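Local coordinates for protein 4-hydroxybenzoyl-CoA thioesterase (Bacillus halodurans, PDB 5WH9) that probably hydrolyses the thioester of gentisyl-coenzyme A, as a hotdog-fold acyl-CoA thioesterase of the 4-hydroxybenzoyl-CoA thioesterase family, at residues Ile80-His92 and Val100-Asn112. Residues are numbered along the deposited sequence; the frame is centred on the assembly and turned at random.
Sequences IRELKDKSFILEH and VIASGHEKRVWAN
The ring of F88 lies under the aliphatic stem of R108, whose CB sits over one ring face in a CH-pi contact, 4.2 Å from the centroid. With CG between the backbone N and the carbonyl carbon, chi1 65° brings the ring against R108 of strand 100-111, and its CE1 also meets the edge of the W110 ring at CE3. F131, near the C-terminal end of the chain, packs against the same phenylalanine.

These residues belong to an antiparallel hairpin, part of the curved hotdog sheet, in which F88 pairs with R108, L90 with E106 and H92 with G104 through reciprocal backbone hydrogen bonds; R108 N to F88 O is nearly straight at 174°. Beyond them W110 N makes only a weak bond to K86 O.

On the sheet face that holds F88, L90 and H92, the extended R108 side chain slants toward E106, two residues earlier, and NE reaches E106 OE2 at 2.8 Å, within the guanidinium plane but well above that of the carboxylate. L90 CD1 lies 3.9 Å from E106 OE2.

I89 and H105 lie on the opposite face, over which the side chain of R81 reaches. R81 NH2 stands over a face of the H105 imidazole, 3.6 Å from CD2, with the two planes 66° apart; I89 CG2 covers the guanidinium centre. R81 NH1 forms a salt bridge to E91 OE1, and E91 OE2 hydrogen-bonds H93 NE2. The second salt bridge, E106-R108, ties the hairpin to its surroundings: R108 NH2 forms a salt bridge with D31, NH1 hydrogen-bonds the F55 carbonyl, and E106 OE1 bonds Y23 OH of the second subunit.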
loop_
_atom_site.group_PDB
_atom_site.type_symbol
_atom_site.label_atom_id
_atom_site.label_comp_id
_atom_site.label_asym_id
_atom_site.label_seq_id
_atom_site.Cartn_x
_atom_site.Cartn_y
_atom_site.Cartn_z
ATOM N N ILE B 80 3.026 12.294 -23.921
ATOM C CA ILE B 80 3.978 13.243 -23.349
ATOM C C ILE B 80 3.677 14.646 -23.885
ATOM O O ILE B 80 3.456 14.822 -25.076
ATOM C CB ILE B 80 5.425 12.837 -23.628
ATOM C CG1 ILE B 80 6.383 13.751 -22.864
ATOM C CG2 ILE B 80 5.720 12.885 -25.110
ATOM C CD1 ILE B 80 7.814 13.301 -22.948
ATOM N N ARG B 81 3.572 15.580 -22.991
ATOM C CA ARG B 81 3.099 16.868 -23.349
ATOM C C ARG B 81 3.796 18.155 -22.983
ATOM O O ARG B 81 3.216 19.144 -23.283
ATOM C CB ARG B 81 1.649 16.965 -22.957
ATOM C CG ARG B 81 1.411 17.475 -21.583
ATOM C CD ARG B 81 0.220 18.378 -21.619
ATOM N NE ARG B 81 0.015 18.908 -20.321
ATOM C CZ ARG B 81 -0.749 18.345 -19.429
ATOM N NH1 ARG B 81 -1.400 17.226 -19.685
ATOM N NH2 ARG B 81 -0.828 18.910 -18.270
ATOM N N GLU B 82 4.912 18.185 -22.277
ATOM C CA GLU B 82 5.595 19.480 -22.072
ATOM C C GLU B 82 7.104 19.369 -22.030
ATOM O O GLU B 82 7.706 19.772 -21.076
ATOM C CB GLU B 82 5.050 20.195 -20.810
ATOM C CG GLU B 82 5.508 21.630 -20.594
ATOM C CD GLU B 82 4.402 22.542 -20.104
ATOM O OE1 GLU B 82 3.243 22.132 -20.190
ATOM O OE2 GLU B 82 4.676 23.668 -19.656
ATOM N N LEU B 83 7.695 18.835 -23.070
ATOM C CA LEU B 83 9.075 18.444 -22.978
ATOM C C LEU B 83 10.001 19.637 -22.951
ATOM O O LEU B 83 9.968 20.475 -23.771
ATOM C CB LEU B 83 9.410 17.447 -24.060
ATOM C CG LEU B 83 10.857 17.053 -24.320
ATOM C CD1 LEU B 83 11.429 16.104 -23.304
ATOM C CD2 LEU B 83 11.012 16.514 -25.716
ATOM N N LYS B 84 10.832 19.691 -21.943
ATOM C CA LYS B 84 11.827 20.748 -21.900
ATOM C C LYS B 84 13.188 20.105 -21.734
ATOM O O LYS B 84 13.294 18.884 -21.739
ATOM C CB LYS B 84 11.524 21.721 -20.768
ATOM C CG LYS B 84 10.102 22.268 -20.818
ATOM C CD LYS B 84 9.962 23.477 -19.936
ATOM C CE LYS B 84 8.547 23.615 -19.406
ATOM N NZ LYS B 84 8.430 24.813 -18.525
ATOM N N ASP B 85 14.229 20.911 -21.600
ATOM C CA ASP B 85 15.559 20.354 -21.441
ATOM C C ASP B 85 15.630 19.457 -20.206
ATOM O O ASP B 85 16.180 18.360 -20.261
ATOM C CB ASP B 85 16.611 21.463 -21.353
ATOM C CG ASP B 85 17.986 20.938 -20.940
ATOM O OD1 ASP B 85 18.433 19.910 -21.500
ATOM O OD2 ASP B 85 18.612 21.552 -20.045
ATOM N N LYS B 86 15.066 19.911 -19.092
ATOM C CA LYS B 86 15.285 19.205 -17.832
ATOM C C LYS B 86 14.049 18.559 -17.207
ATOM O O LYS B 86 14.166 17.861 -16.198
ATOM C CB LYS B 86 15.980 20.125 -16.826
ATOM C CG LYS B 86 17.374 20.541 -17.273
ATOM C CD LYS B 86 18.199 21.105 -16.134
ATOM C CE LYS B 86 18.231 22.618 -16.188
ATOM N NZ LYS B 86 18.956 23.171 -15.015
ATOM N N SER B 87 12.880 18.781 -17.806
ATOM C CA SER B 87 11.638 18.206 -17.307
ATOM C C SER B 87 10.702 17.771 -18.446
ATOM O O SER B 87 10.893 18.139 -19.605
ATOM C CB SER B 87 10.913 19.218 -16.417
ATOM O OG SER B 87 10.327 20.251 -17.197
ATOM N N PHE B 88 9.691 16.977 -18.101
ATOM C CA PHE B 88 8.639 16.613 -19.033
ATOM C C PHE B 88 7.357 16.326 -18.249
ATOM O O PHE B 88 7.406 16.032 -17.051
ATOM C CB PHE B 88 9.048 15.403 -19.892
ATOM C CG PHE B 88 9.241 14.133 -19.110
ATOM C CD1 PHE B 88 10.411 13.903 -18.404
ATOM C CD2 PHE B 88 8.262 13.162 -19.090
ATOM C CE1 PHE B 88 10.587 12.729 -17.673
ATOM C CE2 PHE B 88 8.432 11.986 -18.364
ATOM C CZ PHE B 88 9.592 11.775 -17.661
ATOM N N ILE B 89 6.215 16.436 -18.922
ATOM C CA ILE B 89 4.919 16.109 -18.332
ATOM C C ILE B 89 4.252 14.952 -19.078
ATOM O O ILE B 89 4.156 14.969 -20.297
ATOM C CB ILE B 89 3.949 17.305 -18.354
ATOM C CG1 ILE B 89 4.452 18.436 -17.467
ATOM C CG2 ILE B 89 2.564 16.892 -17.879
ATOM C CD1 ILE B 89 3.500 19.630 -17.469
ATOM N N LEU B 90 3.799 13.951 -18.334
ATOM C CA LEU B 90 3.024 12.853 -18.889
ATOM C C LEU B 90 1.552 13.083 -18.605
ATOM O O LEU B 90 1.168 13.320 -17.460
ATOM C CB LEU B 90 3.441 11.527 -18.253
ATOM C CG LEU B 90 4.871 11.063 -18.516
ATOM C CD1 LEU B 90 5.170 9.763 -17.746
ATOM C CD2 LEU B 90 5.116 10.874 -20.014
ATOM N N GLU B 91 0.733 13.017 -19.641
ATOM C CA GLU B 91 -0.703 12.978 -19.448
ATOM C C GLU B 91 -1.194 11.514 -19.378
ATOM O O GLU B 91 -0.791 10.664 -20.186
ATOM C CB GLU B 91 -1.404 13.736 -20.568
ATOM C CG GLU B 91 -2.844 14.136 -20.230
ATOM C CD GLU B 91 -3.515 14.926 -21.352
ATOM O OE1 GLU B 91 -3.556 16.177 -21.265
ATOM O OE2 GLU B 91 -4.003 14.297 -22.322
ATOM N N HIS B 92 -2.045 11.221 -18.399
ATOM C CA HIS B 92 -2.584 9.877 -18.220
ATOM C C HIS B 92 -4.087 9.945 -18.193
ATOM O O HIS B 92 -4.656 10.724 -17.426
ATOM C CB HIS B 92 -2.127 9.253 -16.896
ATOM C CG HIS B 92 -0.660 8.985 -16.827
ATOM N ND1 HIS B 92 0.169 9.624 -15.935
ATOM C CD2 HIS B 92 0.131 8.159 -17.549
ATOM C CE1 HIS B 92 1.406 9.189 -16.092
ATOM N NE2 HIS B 92 1.409 8.294 -17.063
ATOM N N VAL B 100 -13.380 7.595 -20.503
ATOM C CA VAL B 100 -12.448 8.225 -19.562
ATOM C C VAL B 100 -13.098 8.495 -18.192
ATOM O O VAL B 100 -13.991 9.338 -18.059
ATOM C CB VAL B 100 -11.848 9.545 -20.114
ATOM C CG1 VAL B 100 -10.875 10.127 -19.106
ATOM C CG2 VAL B 100 -11.134 9.310 -21.450
ATOM N N ILE B 101 -12.643 7.781 -17.173
ATOM C CA ILE B 101 -13.221 7.917 -15.840
ATOM C C ILE B 101 -12.308 8.649 -14.852
ATOM O O ILE B 101 -12.647 8.813 -13.682
ATOM C CB ILE B 101 -13.603 6.538 -15.266
ATOM C CG1 ILE B 101 -12.357 5.648 -15.146
ATOM C CG2 ILE B 101 -14.665 5.885 -16.136
ATOM C CD1 ILE B 101 -11.440 6.047 -13.932
ATOM N N ALA B 102 -11.150 9.084 -15.327
ATOM C CA ALA B 102 -10.236 9.892 -14.534
ATOM C C ALA B 102 -9.125 10.323 -15.464
ATOM O O ALA B 102 -8.806 9.607 -16.411
ATOM C CB ALA B 102 -9.664 9.075 -13.356
ATOM N N SER B 103 -8.534 11.485 -15.209
ATOM C CA SER B 103 -7.385 11.922 -15.998
ATOM C C SER B 103 -6.468 12.837 -15.201
ATOM O O SER B 103 -6.919 13.715 -14.475
ATOM C CB SER B 103 -7.831 12.596 -17.297
ATOM O OG SER B 103 -8.732 13.659 -17.042
ATOM N N GLY B 104 -5.170 12.615 -15.330
ATOM C CA GLY B 104 -4.230 13.462 -14.651
ATOM C C GLY B 104 -2.952 13.662 -15.411
ATOM O O GLY B 104 -2.837 13.322 -16.590
ATOM N N HIS B 105 -1.971 14.226 -14.730
ATOM C CA HIS B 105 -0.651 14.323 -15.317
ATOM C C HIS B 105 0.390 14.245 -14.227
ATOM O O HIS B 105 0.084 14.377 -13.040
ATOM C CB HIS B 105 -0.492 15.616 -16.138
ATOM C CG HIS B 105 -0.586 16.867 -15.328
ATOM N ND1 HIS B 105 0.504 17.430 -14.695
ATOM C CD2 HIS B 105 -1.642 17.668 -15.044
ATOM C CE1 HIS B 105 0.122 18.520 -14.052
ATOM N NE2 HIS B 105 -1.174 18.687 -14.251
ATOM N N GLU B 106 1.620 14.007 -14.643
ATOM C CA GLU B 106 2.765 14.049 -13.770
ATOM C C GLU B 106 3.759 15.020 -14.412
ATOM O O GLU B 106 4.050 14.916 -15.602
ATOM C CB GLU B 106 3.398 12.654 -13.688
ATOM C CG GLU B 106 2.498 11.558 -13.114
ATOM C CD GLU B 106 3.162 10.188 -13.102
ATOM O OE1 GLU B 106 2.981 9.453 -12.111
ATOM O OE2 GLU B 106 3.845 9.826 -14.092
ATOM N N LYS B 107 4.257 15.979 -13.645
ATOM C CA LYS B 107 5.456 16.693 -14.053
ATOM C C LYS B 107 6.660 15.961 -13.486
ATOM O O LYS B 107 6.734 15.717 -12.280
ATOM C CB LYS B 107 5.452 18.123 -13.532
ATOM C CG LYS B 107 6.635 18.948 -14.041
ATOM C CD LYS B 107 6.350 20.455 -13.997
ATOM C CE LYS B 107 7.587 21.233 -14.429
ATOM N NZ LYS B 107 7.346 22.707 -14.581
ATOM N N ARG B 108 7.598 15.592 -14.348
ATOM C CA ARG B 108 8.787 14.881 -13.890
ATOM C C ARG B 108 10.078 15.513 -14.408
ATOM O O ARG B 108 10.102 16.173 -15.450
ATOM C CB ARG B 108 8.730 13.402 -14.288
ATOM C CG ARG B 108 7.541 12.617 -13.745
ATOM C CD ARG B 108 7.619 11.169 -14.217
ATOM N NE ARG B 108 6.572 10.303 -13.680
ATOM C CZ ARG B 108 6.727 9.501 -12.628
ATOM N NH1 ARG B 108 7.887 9.464 -11.986
ATOM N NH2 ARG B 108 5.721 8.736 -12.216
ATOM N N VAL B 109 11.156 15.298 -13.671
ATOM C CA VAL B 109 12.458 15.789 -14.078
ATOM C C VAL B 109 13.367 14.592 -14.250
ATOM O O VAL B 109 12.928 13.463 -14.055
ATOM C CB VAL B 109 13.049 16.768 -13.041
ATOM C CG1 VAL B 109 12.180 18.014 -12.953
ATOM C CG2 VAL B 109 13.187 16.106 -11.685
ATOM N N TRP B 110 14.619 14.825 -14.625
ATOM C CA TRP B 110 15.583 13.743 -14.736
ATOM C C TRP B 110 16.657 13.943 -13.687
ATOM O O TRP B 110 17.165 15.054 -13.532
ATOM C CB TRP B 110 16.203 13.727 -16.127
ATOM C CG TRP B 110 16.671 12.368 -16.549
ATOM C CD1 TRP B 110 17.915 11.836 -16.373
ATOM C CD2 TRP B 110 15.895 11.361 -17.214
ATOM N NE1 TRP B 110 17.966 10.569 -16.892
ATOM C CE2 TRP B 110 16.738 10.251 -17.411
ATOM C CE3 TRP B 110 14.567 11.295 -17.666
ATOM C CZ2 TRP B 110 16.301 9.083 -18.043
ATOM C CZ3 TRP B 110 14.130 10.134 -18.290
ATOM C CH2 TRP B 110 14.994 9.044 -18.474
ATOM N N ALA B 111 16.995 12.880 -12.958
ATOM C CA ALA B 111 17.992 12.975 -11.895
ATOM C C ALA B 111 18.963 11.796 -11.882
ATOM O O ALA B 111 18.711 10.756 -12.512
ATOM C CB ALA B 111 17.318 13.121 -10.532
ATOM N N ASN B 112 20.062 11.965 -11.145
ATOM C CA ASN B 112 21.089 10.934 -11.039
ATOM C C ASN B 112 21.527 10.665 -9.599
ATOM O O ASN B 112 20.999 11.260 -8.657
ATOM C CB ASN B 112 22.296 11.293 -11.907
ATOM C CG ASN B 112 23.227 10.118 -12.116
ATOM O OD1 ASN B 112 24.261 10.009 -11.458
ATOM N ND2 ASN B 112 22.861 9.222 -13.031
#